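PDB 2OHW: YueI protein from Bacillus subtilis, which is of unknown function and belongs to the DUF1694 family, to which no role has been assigned. Local coordinates for residues 10-16 with 28-34; 43-47 with 70-74; 51-55 with 121-125. All coordinates share one frame. Residue numbers count along the deposited sequence, not the author numbering.

Contact 1. Residues 10-16 with 28-34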
ATOM      1  N   TYR A  10       3.543  14.992  -2.333  1.00 15.12           N
ATOM      2  CA  TYR A  10       3.683  13.933  -1.315  1.00 15.03           C
ATOM      3  C   TYR A  10       3.795  12.566  -1.970  1.00 14.69           C
ATOM      4  O   TYR A  10       4.679  11.768  -1.636  1.00 14.90           O
ATOM      5  CB  TYR A  10       2.475  13.976  -0.386  1.00 15.40           C
ATOM      6  CG  TYR A  10       2.429  12.936   0.698  1.00 14.54           C
ATOM      7  CD1 TYR A  10       3.123  13.124   1.892  1.00 14.75           C
ATOM      8  CD2 TYR A  10       1.626  11.805   0.574  1.00 14.44           C
ATOM      9  CE1 TYR A  10       3.061  12.181   2.910  1.00 14.80           C
ATOM     10  CE2 TYR A  10       1.559  10.861   1.589  1.00 14.49           C
ATOM     11  CZ  TYR A  10       2.263  11.064   2.764  1.00 16.34           C
ATOM     12  OH  TYR A  10       2.171  10.149   3.804  1.00 16.13           O
ATOM     13  N   LEU A  11       2.902  12.297  -2.911  1.00 14.47           N
ATOM     14  CA  LEU A  11       2.969  11.036  -3.670  1.00 14.90           C
ATOM     15  C   LEU A  11       4.241  10.893  -4.513  1.00 15.44           C
ATOM     16  O   LEU A  11       4.921   9.867  -4.462  1.00 14.97           O
ATOM     17  CB  LEU A  11       1.733  10.877  -4.552  1.00 14.76           C
ATOM     18  CG  LEU A  11       0.384  10.799  -3.828  1.00 16.58           C
ATOM     19  CD1 LEU A  11      -0.713  10.895  -4.848  1.00 17.72           C
ATOM     20  CD2 LEU A  11       0.292   9.461  -3.074  1.00 17.26           C
ATOM     21  N   GLN A  12       4.591  11.934  -5.261  1.00 15.26           N
ATOM     22  CA  GLN A  12       5.733  11.852  -6.176  1.00 16.83           C
ATOM     23  C   GLN A  12       7.013  11.560  -5.407  1.00 16.08           C
ATOM     24  O   GLN A  12       7.874  10.800  -5.880  1.00 17.39           O
ATOM     25  CB  GLN A  12       5.845  13.167  -6.958  1.00 16.78           C
ATOM     26  CG  GLN A  12       7.095  13.348  -7.815  1.00 21.19           C
ATOM     27  CD  GLN A  12       7.027  14.651  -8.572  1.00 21.85           C
ATOM     28  OE1 GLN A  12       6.160  14.830  -9.431  1.00 27.80           O
ATOM     29  NE2 GLN A  12       7.910  15.576  -8.233  1.00 29.33           N
ATOM     30  N   GLN A  13       7.118  12.129  -4.208  1.00 15.37           N
ATOM     31  CA  GLN A  13       8.332  11.981  -3.405  1.00 16.61           C
ATOM     32  C   GLN A  13       8.365  10.768  -2.484  1.00 16.58           C
ATOM     33  O   GLN A  13       9.320  10.587  -1.748  1.00 17.82           O
ATOM     34  CB  GLN A  13       8.597  13.254  -2.619  1.00 16.89           C
ATOM     35  CG  GLN A  13       8.896  14.425  -3.524  1.00 17.74           C
ATOM     36  CD  GLN A  13       9.560  15.551  -2.795  1.00 16.49           C
ATOM     37  OE1 GLN A  13       9.362  15.734  -1.589  1.00 20.65           O
ATOM     38  NE2 GLN A  13      10.333  16.347  -3.534  1.00 17.19           N
ATOM     39  N   GLY A  14       7.331   9.939  -2.526  1.00 15.80           N
ATOM     40  CA  GLY A  14       7.371   8.650  -1.827  1.00 16.22           C
ATOM     41  C   GLY A  14       6.646   8.562  -0.503  1.00 16.26           C
ATOM     42  O   GLY A  14       6.842   7.602   0.244  1.00 16.16           O
ATOM     43  N   MET A  15       5.819   9.559  -0.204  1.00 16.13           N
ATOM     44  CA  MET A  15       4.880   9.487   0.929  1.00 15.40           C
ATOM     45  C   MET A  15       5.593   9.512   2.279  1.00 16.64           C
ATOM     46  O   MET A  15       5.258   8.757   3.202  1.00 16.83           O
ATOM     47  CB  MET A  15       3.926   8.274   0.790  1.00 15.47           C
ATOM     48  CG  MET A  15       3.082   8.256  -0.529  1.00 16.09           C
ATOM     49  SD  MET A  15       2.139   6.696  -0.805  1.00 12.69           S
ATOM     50  CE  MET A  15       3.498   5.567  -1.120  1.00 18.55           C
ATOM     51  N   TYR A  16       6.581  10.401   2.380  1.00 17.73           N
ATOM     52  CA  TYR A  16       7.274  10.649   3.636  1.00 19.20           C
ATOM     53  C   TYR A  16       6.461  11.529   4.585  1.00 19.73           C
ATOM     54  O   TYR A  16       6.066  12.651   4.247  1.00 20.19           O
ATOM     55  CB  TYR A  16       8.610  11.331   3.369  1.00 20.37           C
ATOM     56  CG  TYR A  16       9.644  10.411   2.793  1.00 21.67           C
ATOM     57  CD1 TYR A  16      10.445   9.626   3.625  1.00 24.34           C
ATOM     58  CD2 TYR A  16       9.829  10.322   1.413  1.00 25.11           C
ATOM     59  CE1 TYR A  16      11.403   8.765   3.095  1.00 24.98           C
ATOM     60  CE2 TYR A  16      10.774   9.473   0.877  1.00 25.01           C
ATOM     61  CZ  TYR A  16      11.558   8.703   1.725  1.00 24.73           C
ATOM     62  OH  TYR A  16      12.509   7.873   1.191  1.00 25.63           O
ATOM     63  N   LEU A  28      -6.216   7.779   1.457  1.00 17.32           N
ATOM     64  CA  LEU A  28      -5.088   7.368   0.608  1.00 15.70           C
ATOM     65  C   LEU A  28      -4.692   5.898   0.847  1.00 15.00           C
ATOM     66  O   LEU A  28      -4.507   5.129  -0.110  1.00 14.84           O
ATOM     67  CB  LEU A  28      -3.875   8.282   0.808  1.00 16.49           C
ATOM     68  CG  LEU A  28      -2.586   7.900   0.048  1.00 17.01           C
ATOM     69  CD1 LEU A  28      -2.753   7.864  -1.455  1.00 18.13           C
ATOM     70  CD2 LEU A  28      -1.458   8.865   0.419  1.00 16.55           C
ATOM     71  N   PHE A  29      -4.547   5.535   2.123  1.00 14.90           N
ATOM     72  CA  PHE A  29      -3.961   4.253   2.508  1.00 15.02           C
ATOM     73  C   PHE A  29      -4.954   3.118   2.765  1.00 15.90           C
ATOM     74  O   PHE A  29      -4.725   2.253   3.629  1.00 15.90           O
ATOM     75  CB  PHE A  29      -3.019   4.448   3.702  1.00 14.98           C
ATOM     76  CG  PHE A  29      -1.816   5.306   3.384  1.00 13.92           C
ATOM     77  CD1 PHE A  29      -0.791   4.811   2.578  1.00 13.78           C
ATOM     78  CD2 PHE A  29      -1.704   6.585   3.900  1.00 15.42           C
ATOM     79  CE1 PHE A  29       0.323   5.611   2.280  1.00 13.78           C
ATOM     80  CE2 PHE A  29      -0.591   7.380   3.621  1.00 14.48           C
ATOM     81  CZ  PHE A  29       0.417   6.898   2.804  1.00 13.63           C
ATOM     82  N   LEU A  30      -6.045   3.117   1.996  1.00 16.00           N
ATOM     83  CA  LEU A  30      -7.035   2.026   2.039  1.00 16.28           C
ATOM     84  C   LEU A  30      -7.585   1.804   3.445  1.00 16.55           C
ATOM     85  O   LEU A  30      -7.855   0.668   3.855  1.00 16.82           O
ATOM     86  CB  LEU A  30      -6.440   0.724   1.473  1.00 16.47           C
ATOM     87  CG  LEU A  30      -6.003   0.770   0.005  1.00 16.89           C
ATOM     88  CD1 LEU A  30      -5.276  -0.523  -0.390  1.00 17.66           C
ATOM     89  CD2 LEU A  30      -7.195   1.013  -0.900  1.00 18.04           C
ATOM     90  N   GLY A  31      -7.756   2.912   4.162  1.00 16.99           N
ATOM     91  CA  GLY A  31      -8.366   2.908   5.490  1.00 18.02           C
ATOM     92  C   GLY A  31      -7.381   3.008   6.637  1.00 19.40           C
ATOM     93  O   GLY A  31      -7.798   3.251   7.773  1.00 20.63           O
ATOM     94  N   SER A  32      -6.085   2.827   6.360  1.00 19.23           N
ATOM     95  CA  SER A  32      -5.058   2.884   7.405  1.00 19.36           C
ATOM     96  C   SER A  32      -4.537   4.296   7.649  1.00 19.09           C
ATOM     97  O   SER A  32      -4.546   5.148   6.749  1.00 19.60           O
ATOM     98  CB  SER A  32      -3.872   1.982   7.041  1.00 19.33           C
ATOM     99  OG  SER A  32      -2.877   2.022   8.063  1.00 20.36           O
ATOM    100  N   LEU A  33      -4.086   4.550   8.878  1.00 18.42           N
ATOM    101  CA  LEU A  33      -3.354   5.783   9.168  1.00 18.22           C
ATOM    102  C   LEU A  33      -1.908   5.658   8.681  1.00 16.82           C
ATOM    103  O   LEU A  33      -1.333   4.569   8.676  1.00 16.84           O
ATOM    104  CB  LEU A  33      -3.368   6.083  10.681  1.00 19.03           C
ATOM    105  CG  LEU A  33      -4.709   6.481  11.323  1.00 20.78           C
ATOM    106  CD1 LEU A  33      -4.545   6.808  12.805  1.00 23.98           C
ATOM    107  CD2 LEU A  33      -5.347   7.640  10.585  1.00 23.50           C
ATOM    108  N   ARG A  34      -1.302   6.781   8.307  1.00 16.15           N
ATOM    109  CA  ARG A  34       0.080   6.738   7.819  1.00 16.54           C
ATOM    110  C   ARG A  34       1.030   6.102   8.843  1.00 16.60           C
ATOM    111  O   ARG A  34       1.981   5.396   8.473  1.00 16.43           O
ATOM    112  CB  ARG A  34       0.553   8.144   7.454  1.00 16.65           C
ATOM    113  CG  ARG A  34       2.014   8.240   7.078  1.00 15.93           C
ATOM    114  CD  ARG A  34       2.330   7.479   5.792  1.00 15.76           C
ATOM    115  NE  ARG A  34       3.734   7.645   5.410  1.00 16.98           N
ATOM    116  CZ  ARG A  34       4.739   7.012   6.001  1.00 17.97           C
ATOM    117  NH1 ARG A  34       5.984   7.217   5.581  1.00 17.20           N
ATOM    118  NH2 ARG A  34       4.503   6.171   7.009  1.00 16.61           N
TER
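A Schellman motif ends helix 5-12, and the chain emerging from it is held by an arginine from the segment 28-34. Gly14 has positive phi (101°), where a side chain would collide with the preceding carbonyl oxygen. The amides beyond the helix turn back into its last turn: Met15 N bonds Tyr10 O at 2.9 Å and Gly14 N bonds Leu11 O at 3.1 Å. The carbonyl of Met15 then accepts two hydrogen bonds from one guanidinium, from Arg34 NE and from Arg34 NH1, each 2.9 Å from Met15 O. Arg34 NH1 also bonds Arg116 O, so a single side chain joins the helix exit to a late loop.

Next to these hydrogen bonds the contact is apolar and largely buried. Leu28 closes helix 22-28 and faces the first helix, its CD1 lying 3.8 Å from Leu11 CD2 and its CD2 lying 3.8 Å from Tyr10 CE2. Met15 SD lies 3.7 Å from Phe29 CE1, a Met-aromatic contact of oblique geometry, and Phe29 CZ meets the edge of the Tyr10 ring. Two helix ends are thus packed together, and the second is followed by a type I' turn from Phe29 to Ser32, closed by Ser32 N to Phe29 O at 3.1 Å, which redirects the chain toward strand 37-42. Phe29 also touches Leu104 and Val37 of the sheet, and Met15 touches Ala40. Tyr10 OH touches Arg34 CD at 3.3 Å while hydrogen-bonding to Gly17 O.

Contact 2. Residues 43-47 with 70-74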
ATOM      1  N   LYS A  43      -1.169   1.051  -7.849  1.00 14.42           N
ATOM      2  CA  LYS A  43      -1.880   0.122  -8.740  1.00 16.34           C
ATOM      3  C   LYS A  43      -0.979  -0.317  -9.897  1.00 15.92           C
ATOM      4  O   LYS A  43      -0.946  -1.493 -10.252  1.00 16.81           O
ATOM      5  CB  LYS A  43      -3.191   0.730  -9.235  1.00 16.83           C
ATOM      6  CG  LYS A  43      -4.264   0.812  -8.161  1.00 18.17           C
ATOM      7  CD  LYS A  43      -5.494   1.609  -8.631  1.00 19.69           C
ATOM      8  CE  LYS A  43      -6.066   1.021  -9.903  1.00 23.88           C
ATOM      9  NZ  LYS A  43      -6.592  -0.341  -9.652  1.00 28.67           N
ATOM     10  N   GLY A  44      -0.219   0.623 -10.455  1.00 15.87           N
ATOM     11  CA  GLY A  44       0.681   0.286 -11.552  1.00 14.95           C
ATOM     12  C   GLY A  44       1.725  -0.750 -11.168  1.00 15.84           C
ATOM     13  O   GLY A  44       2.022  -1.648 -11.939  1.00 15.90           O
ATOM     14  N   GLN A  45       2.286  -0.622  -9.963  1.00 14.86           N
ATOM     15  CA  GLN A  45       3.221  -1.632  -9.463  1.00 14.36           C
ATOM     16  C   GLN A  45       2.533  -2.975  -9.244  1.00 15.48           C
ATOM     17  O   GLN A  45       3.091  -4.035  -9.565  1.00 16.31           O
ATOM     18  CB  GLN A  45       3.898  -1.125  -8.183  1.00 13.97           C
ATOM     19  CG  GLN A  45       4.820   0.054  -8.445  1.00 13.52           C
ATOM     20  CD  GLN A  45       5.434   0.587  -7.159  1.00 13.14           C
ATOM     21  OE1 GLN A  45       4.726   0.873  -6.198  1.00 13.24           O
ATOM     22  NE2 GLN A  45       6.768   0.724  -7.141  1.00 13.35           N
ATOM     23  N   VAL A  46       1.327  -2.971  -8.682  1.00 14.72           N
ATOM     24  CA  VAL A  46       0.649  -4.263  -8.473  1.00 15.60           C
ATOM     25  C   VAL A  46       0.404  -4.966  -9.822  1.00 17.41           C
ATOM     26  O   VAL A  46       0.422  -6.204  -9.907  1.00 18.78           O
ATOM     27  CB  VAL A  46      -0.655  -4.094  -7.668  1.00 15.47           C
ATOM     28  CG1 VAL A  46      -1.447  -5.405  -7.603  1.00 15.28           C
ATOM     29  CG2 VAL A  46      -0.315  -3.624  -6.268  1.00 15.41           C
ATOM     30  N   LEU A  47       0.179  -4.171 -10.866  1.00 18.48           N
ATOM     31  CA  LEU A  47      -0.100  -4.722 -12.201  1.00 20.25           C
ATOM     32  C   LEU A  47       1.133  -5.285 -12.899  1.00 21.98           C
ATOM     33  O   LEU A  47       1.008  -5.920 -13.955  1.00 22.75           O
ATOM     34  CB  LEU A  47      -0.782  -3.669 -13.077  1.00 20.07           C
ATOM     35  CG  LEU A  47      -2.217  -3.278 -12.684  1.00 20.88           C
ATOM     36  CD1 LEU A  47      -2.660  -1.970 -13.346  1.00 23.75           C
ATOM     37  CD2 LEU A  47      -3.224  -4.398 -12.933  1.00 21.93           C
ATOM     38  N   ASN A  70      -6.745  -2.917  -2.849  1.00 14.11           N
ATOM     39  CA  ASN A  70      -7.708  -2.053  -3.488  1.00 14.80           C
ATOM     40  C   ASN A  70      -8.677  -2.860  -4.352  1.00 15.72           C
ATOM     41  O   ASN A  70      -8.266  -3.449  -5.346  1.00 15.58           O
ATOM     42  CB  ASN A  70      -6.948  -1.057  -4.372  1.00 15.06           C
ATOM     43  CG  ASN A  70      -7.819   0.037  -4.901  1.00 16.21           C
ATOM     44  OD1 ASN A  70      -9.013  -0.165  -5.144  1.00 16.97           O
ATOM     45  ND2 ASN A  70      -7.228   1.211  -5.110  1.00 18.90           N
ATOM     46  N   GLY A  71      -9.961  -2.863  -3.982  1.00 16.11           N
ATOM     47  CA  GLY A  71     -11.001  -3.609  -4.696  1.00 16.81           C
ATOM     48  C   GLY A  71     -11.255  -3.162  -6.127  1.00 17.42           C
ATOM     49  O   GLY A  71     -11.982  -3.846  -6.862  1.00 17.68           O
ATOM     50  N   GLU A  72     -10.668  -2.038  -6.549  1.00 16.50           N
ATOM     51  CA  GLU A  72     -10.784  -1.658  -7.964  1.00 17.25           C
ATOM     52  C   GLU A  72     -10.014  -2.610  -8.877  1.00 16.62           C
ATOM     53  O   GLU A  72     -10.290  -2.682 -10.085  1.00 16.32           O
ATOM     54  CB  GLU A  72     -10.279  -0.241  -8.204  1.00 17.90           C
ATOM     55  CG  GLU A  72     -10.970   0.773  -7.338  1.00 23.51           C
ATOM     56  CD  GLU A  72     -11.621   1.866  -8.120  1.00 29.75           C
ATOM     57  OE1 GLU A  72     -11.161   2.189  -9.237  1.00 34.17           O
ATOM     58  OE2 GLU A  72     -12.614   2.415  -7.605  1.00 34.41           O
ATOM     59  N   LEU A  73      -9.016  -3.292  -8.302  1.00 16.11           N
ATOM     60  CA  LEU A  73      -8.197  -4.256  -9.021  1.00 16.15           C
ATOM     61  C   LEU A  73      -8.947  -5.571  -9.212  1.00 15.65           C
ATOM     62  O   LEU A  73      -9.739  -5.962  -8.364  1.00 15.60           O
ATOM     63  CB  LEU A  73      -6.911  -4.530  -8.231  1.00 16.05           C
ATOM     64  CG  LEU A  73      -5.932  -3.360  -8.117  1.00 16.49           C
ATOM     65  CD1 LEU A  73      -4.860  -3.732  -7.093  1.00 20.32           C
ATOM     66  CD2 LEU A  73      -5.317  -3.084  -9.473  1.00 18.70           C
ATOM     67  N   GLN A  74      -8.697  -6.229 -10.338  1.00 14.91           N
ATOM     68  CA  GLN A  74      -9.192  -7.573 -10.574  1.00 15.09           C
ATOM     69  C   GLN A  74      -8.312  -8.603  -9.874  1.00 15.28           C
ATOM     70  O   GLN A  74      -7.107  -8.391  -9.714  1.00 15.03           O
ATOM     71  CB  GLN A  74      -9.228  -7.844 -12.083  1.00 15.29           C
ATOM     72  CG  GLN A  74     -10.224  -6.946 -12.799  1.00 16.62           C
ATOM     73  CD  GLN A  74     -10.338  -7.232 -14.279  1.00 18.97           C
ATOM     74  OE1 GLN A  74      -9.810  -8.222 -14.776  1.00 22.97           O
ATOM     75  NE2 GLN A  74     -11.033  -6.351 -14.994  1.00 20.12           N
TER
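Leu73 and Lys43 bury far more surface here than the other residues, with Val46 third. The side chain of Leu73 reaches toward the face of helix 43-46 that carries Lys43 and Val46: Leu73 CD1 lies 3.8 Å from Val46 CG1, and Leu73 CD2 is 4.3 Å from Leu47 CD2. Lys43 folds over the same leucine, its p-p end bringing NZ within 3.0 Å of Leu73 CD2, a very tight approach, and 4.0 Å from Glu72 CB. Its CD passes 3.9 Å from Asn70 ND2. No hydrogen bond links the two segments, so the contact rests on packing.

Leu73 is presented by a type I turn from Asn70, with Leu73 N bonded to Asn70 O at 3.1 Å, and by an Asx turn in which Glu72 N donates to Asn70 OD1 at 2.9 Å. This turn carries the chain from strand 65-70 into helix 75-87, which leads to the neighbouring parallel strand 92-95: a beta-alpha-beta crossover.

Contact 3. Residues 51-55 with 121-125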
ATOM      1  N   PRO A  51       5.644 -10.279  -9.212  1.00 24.86           N
ATOM      2  CA  PRO A  51       5.367  -9.627  -7.930  1.00 23.48           C
ATOM      3  C   PRO A  51       6.635  -9.090  -7.275  1.00 22.34           C
ATOM      4  O   PRO A  51       7.731  -9.612  -7.509  1.00 23.06           O
ATOM      5  CB  PRO A  51       4.752 -10.746  -7.081  1.00 24.17           C
ATOM      6  CG  PRO A  51       5.227 -12.001  -7.697  1.00 24.46           C
ATOM      7  CD  PRO A  51       5.344 -11.725  -9.165  1.00 24.94           C
ATOM      8  N   TYR A  52       6.488  -8.048  -6.467  1.00 20.59           N
ATOM      9  CA  TYR A  52       7.643  -7.434  -5.833  1.00 19.45           C
ATOM     10  C   TYR A  52       8.159  -8.248  -4.641  1.00 19.50           C
ATOM     11  O   TYR A  52       7.449  -8.458  -3.640  1.00 19.48           O
ATOM     12  CB  TYR A  52       7.316  -6.003  -5.392  1.00 18.64           C
ATOM     13  CG  TYR A  52       7.322  -4.977  -6.512  1.00 17.21           C
ATOM     14  CD1 TYR A  52       8.417  -4.146  -6.717  1.00 17.56           C
ATOM     15  CD2 TYR A  52       6.221  -4.831  -7.349  1.00 17.44           C
ATOM     16  CE1 TYR A  52       8.405  -3.194  -7.752  1.00 18.71           C
ATOM     17  CE2 TYR A  52       6.193  -3.893  -8.356  1.00 17.41           C
ATOM     18  CZ  TYR A  52       7.289  -3.086  -8.559  1.00 18.30           C
ATOM     19  OH  TYR A  52       7.243  -2.160  -9.584  1.00 19.62           O
ATOM     20  N   LYS A  53       9.415  -8.669  -4.734  1.00 20.36           N
ATOM     21  CA  LYS A  53      10.071  -9.350  -3.611  1.00 21.17           C
ATOM     22  C   LYS A  53      10.161  -8.474  -2.351  1.00 20.27           C
ATOM     23  O   LYS A  53      10.199  -8.996  -1.242  1.00 19.48           O
ATOM     24  CB  LYS A  53      11.460  -9.853  -4.021  1.00 22.61           C
ATOM     25  CG  LYS A  53      12.076 -10.863  -3.050  1.00 25.22           C
ATOM     26  CD  LYS A  53      11.250 -12.152  -2.932  1.00 30.45           C
ATOM     27  CE  LYS A  53      11.599 -12.891  -1.647  1.00 32.62           C
ATOM     28  NZ  LYS A  53      10.927 -14.216  -1.577  1.00 35.54           N
ATOM     29  N   GLU A  54      10.177  -7.151  -2.529  1.00 19.70           N
ATOM     30  CA  GLU A  54      10.194  -6.226  -1.399  1.00 19.54           C
ATOM     31  C   GLU A  54       8.922  -6.328  -0.573  1.00 18.72           C
ATOM     32  O   GLU A  54       8.960  -6.188   0.646  1.00 18.80           O
ATOM     33  CB  GLU A  54      10.390  -4.783  -1.874  1.00 19.43           C
ATOM     34  CG  GLU A  54      11.749  -4.539  -2.545  1.00 21.67           C
ATOM     35  CD  GLU A  54      11.757  -4.775  -4.046  1.00 23.96           C
ATOM     36  OE1 GLU A  54      10.837  -5.407  -4.593  1.00 23.79           O
ATOM     37  OE2 GLU A  54      12.722  -4.331  -4.697  1.00 28.46           O
ATOM     38  N   ALA A  55       7.793  -6.610  -1.224  1.00 18.24           N
ATOM     39  CA  ALA A  55       6.549  -6.835  -0.481  1.00 17.94           C
ATOM     40  C   ALA A  55       6.616  -8.158   0.253  1.00 18.15           C
ATOM     41  O   ALA A  55       6.180  -8.244   1.401  1.00 18.09           O
ATOM     42  CB  ALA A  55       5.333  -6.797  -1.408  1.00 17.58           C
ATOM     43  N   ILE A 121       8.536   1.584  -2.881  1.00 14.00           N
ATOM     44  CA  ILE A 121       9.557   0.991  -3.730  1.00 15.06           C
ATOM     45  C   ILE A 121       9.820   1.928  -4.900  1.00 14.88           C
ATOM     46  O   ILE A 121       8.988   2.081  -5.794  1.00 14.29           O
ATOM     47  CB  ILE A 121       9.115  -0.413  -4.259  1.00 15.22           C
ATOM     48  CG1 ILE A 121       8.709  -1.324  -3.099  1.00 16.33           C
ATOM     49  CG2 ILE A 121      10.213  -1.027  -5.149  1.00 16.66           C
ATOM     50  CD1 ILE A 121       8.063  -2.636  -3.513  1.00 18.20           C
ATOM     51  N   GLN A 122      10.958   2.611  -4.845  1.00 15.40           N
ATOM     52  CA  GLN A 122      11.297   3.555  -5.878  1.00 16.50           C
ATOM     53  C   GLN A 122      11.779   2.823  -7.114  1.00 17.42           C
ATOM     54  O   GLN A 122      12.880   2.256  -7.135  1.00 19.37           O
ATOM     55  CB  GLN A 122      12.399   4.480  -5.373  1.00 16.04           C
ATOM     56  CG  GLN A 122      12.779   5.563  -6.362  1.00 18.46           C
ATOM     57  CD  GLN A 122      13.992   6.315  -5.899  1.00 19.82           C
ATOM     58  OE1 GLN A 122      15.015   5.718  -5.545  1.00 20.02           O
ATOM     59  NE2 GLN A 122      13.892   7.632  -5.889  1.00 21.63           N
ATOM     60  N   ASP A 123      10.964   2.857  -8.158  1.00 17.45           N
ATOM     61  CA  ASP A 123      11.365   2.335  -9.463  1.00 18.15           C
ATOM     62  C   ASP A 123      10.660   3.115 -10.572  1.00 18.72           C
ATOM     63  O   ASP A 123       9.846   4.003 -10.286  1.00 18.67           O
ATOM     64  CB  ASP A 123      11.181   0.790  -9.549  1.00 18.54           C
ATOM     65  CG  ASP A 123       9.715   0.330  -9.568  1.00 19.37           C
ATOM     66  OD1 ASP A 123       8.794   1.151  -9.419  1.00 18.54           O
ATOM     67  OD2 ASP A 123       9.480  -0.891  -9.763  1.00 21.93           O
ATOM     68  N   ASP A 124      10.959   2.807 -11.832  1.00 20.45           N
ATOM     69  CA  ASP A 124      10.325   3.532 -12.938  1.00 21.25           C
ATOM     70  C   ASP A 124       8.795   3.400 -12.982  1.00 20.39           C
ATOM     71  O   ASP A 124       8.095   4.338 -13.383  1.00 20.71           O
ATOM     72  CB  ASP A 124      10.933   3.110 -14.289  1.00 22.98           C
ATOM     73  CG  ASP A 124      10.716   1.637 -14.611  1.00 26.75           C
ATOM     74  OD1 ASP A 124      10.398   0.835 -13.699  1.00 32.50           O
ATOM     75  OD2 ASP A 124      10.875   1.269 -15.806  1.00 32.88           O
ATOM     76  N   ILE A 125       8.272   2.243 -12.576  1.00 19.34           N
ATOM     77  CA  ILE A 125       6.828   2.062 -12.513  1.00 18.49           C
ATOM     78  C   ILE A 125       6.186   2.986 -11.469  1.00 17.76           C
ATOM     79  O   ILE A 125       5.137   3.589 -11.724  1.00 18.23           O
ATOM     80  CB  ILE A 125       6.439   0.593 -12.254  1.00 18.65           C
ATOM     81  CG1 ILE A 125       7.048  -0.301 -13.330  1.00 18.53           C
ATOM     82  CG2 ILE A 125       4.921   0.445 -12.252  1.00 17.88           C
ATOM     83  CD1 ILE A 125       6.750  -1.777 -13.165  1.00 20.31           C
TER
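One short hydrogen bond dominates the polar side of this contact: Tyr52 OH donates to Asp123 OD2 at 2.6 Å, with the oxygen acceptor close to the plane of the tyrosine ring. The other carboxylate oxygen, Asp123 OD1, is occupied as well, since it caps the amide of Tyr126 and probably receives a bond from Gln45. OD1 thus serves both the helix start and Gln45, leaving OD2 to accept from Tyr52.

Both segments enter a helix. Asp123 stands at the N-cap of helix 124-129 and uses its side chain as a cap, whereas Tyr52, at the N-cap position of helix 53-60, points its side chain toward 121-125, where the hydroxyl meets Asp123. The contact thus joins the starts of helices 53-60 and 124-129 at the surface, far apart in sequence.

Apolar packing lies along the tyrosine, with Ile121 at the ring and Ile125 beside the hydroxyl. The side chain of Ile121 points at the first segment, and its CD1 lies 3.6 Å from Tyr52 CD1 and also 3.6 Å from Glu54 CB, so that it touches both the ring and the aliphatic root of the glutamate. The extended m, t conformation of Ile121 carries the methyl that far. Ile125, in the first turn of helix 124-129, places CD1 3.6 Å from Tyr52 OH. Elsewhere round the tyrosine, Arg48 makes a cation-pi contact with the ring, and Tyr81 of helix 75-87 bonds the backbone amide of Tyr52.

How the contacts relate
Contact 1 closes first, a short loop holding most of helix 22-28, and is complete before contact 2 opens at 43-47. Contacts 2 and 3 cross: 51-55 lies within the loop that 70-74 closes, while 121-125 arrives only after strands 92-95 and 104-110. Contact 1 thus brings the N-terminal helices together, contact 2 joins helix 43-46 to the strand 65-70 exit, and contact 3 ties the start of helix 53-60 to the C-terminal helix. Contacts 1 and 2 touch where Leu30 CD1 packs on Asn70 N at 3.7 Å. Contacts 2 and 3 meet through Gln45 NE2, probably hydrogen-bonded to Ile121 O at 2.9 Å and to Asp123 OD1 at 3.1 Å.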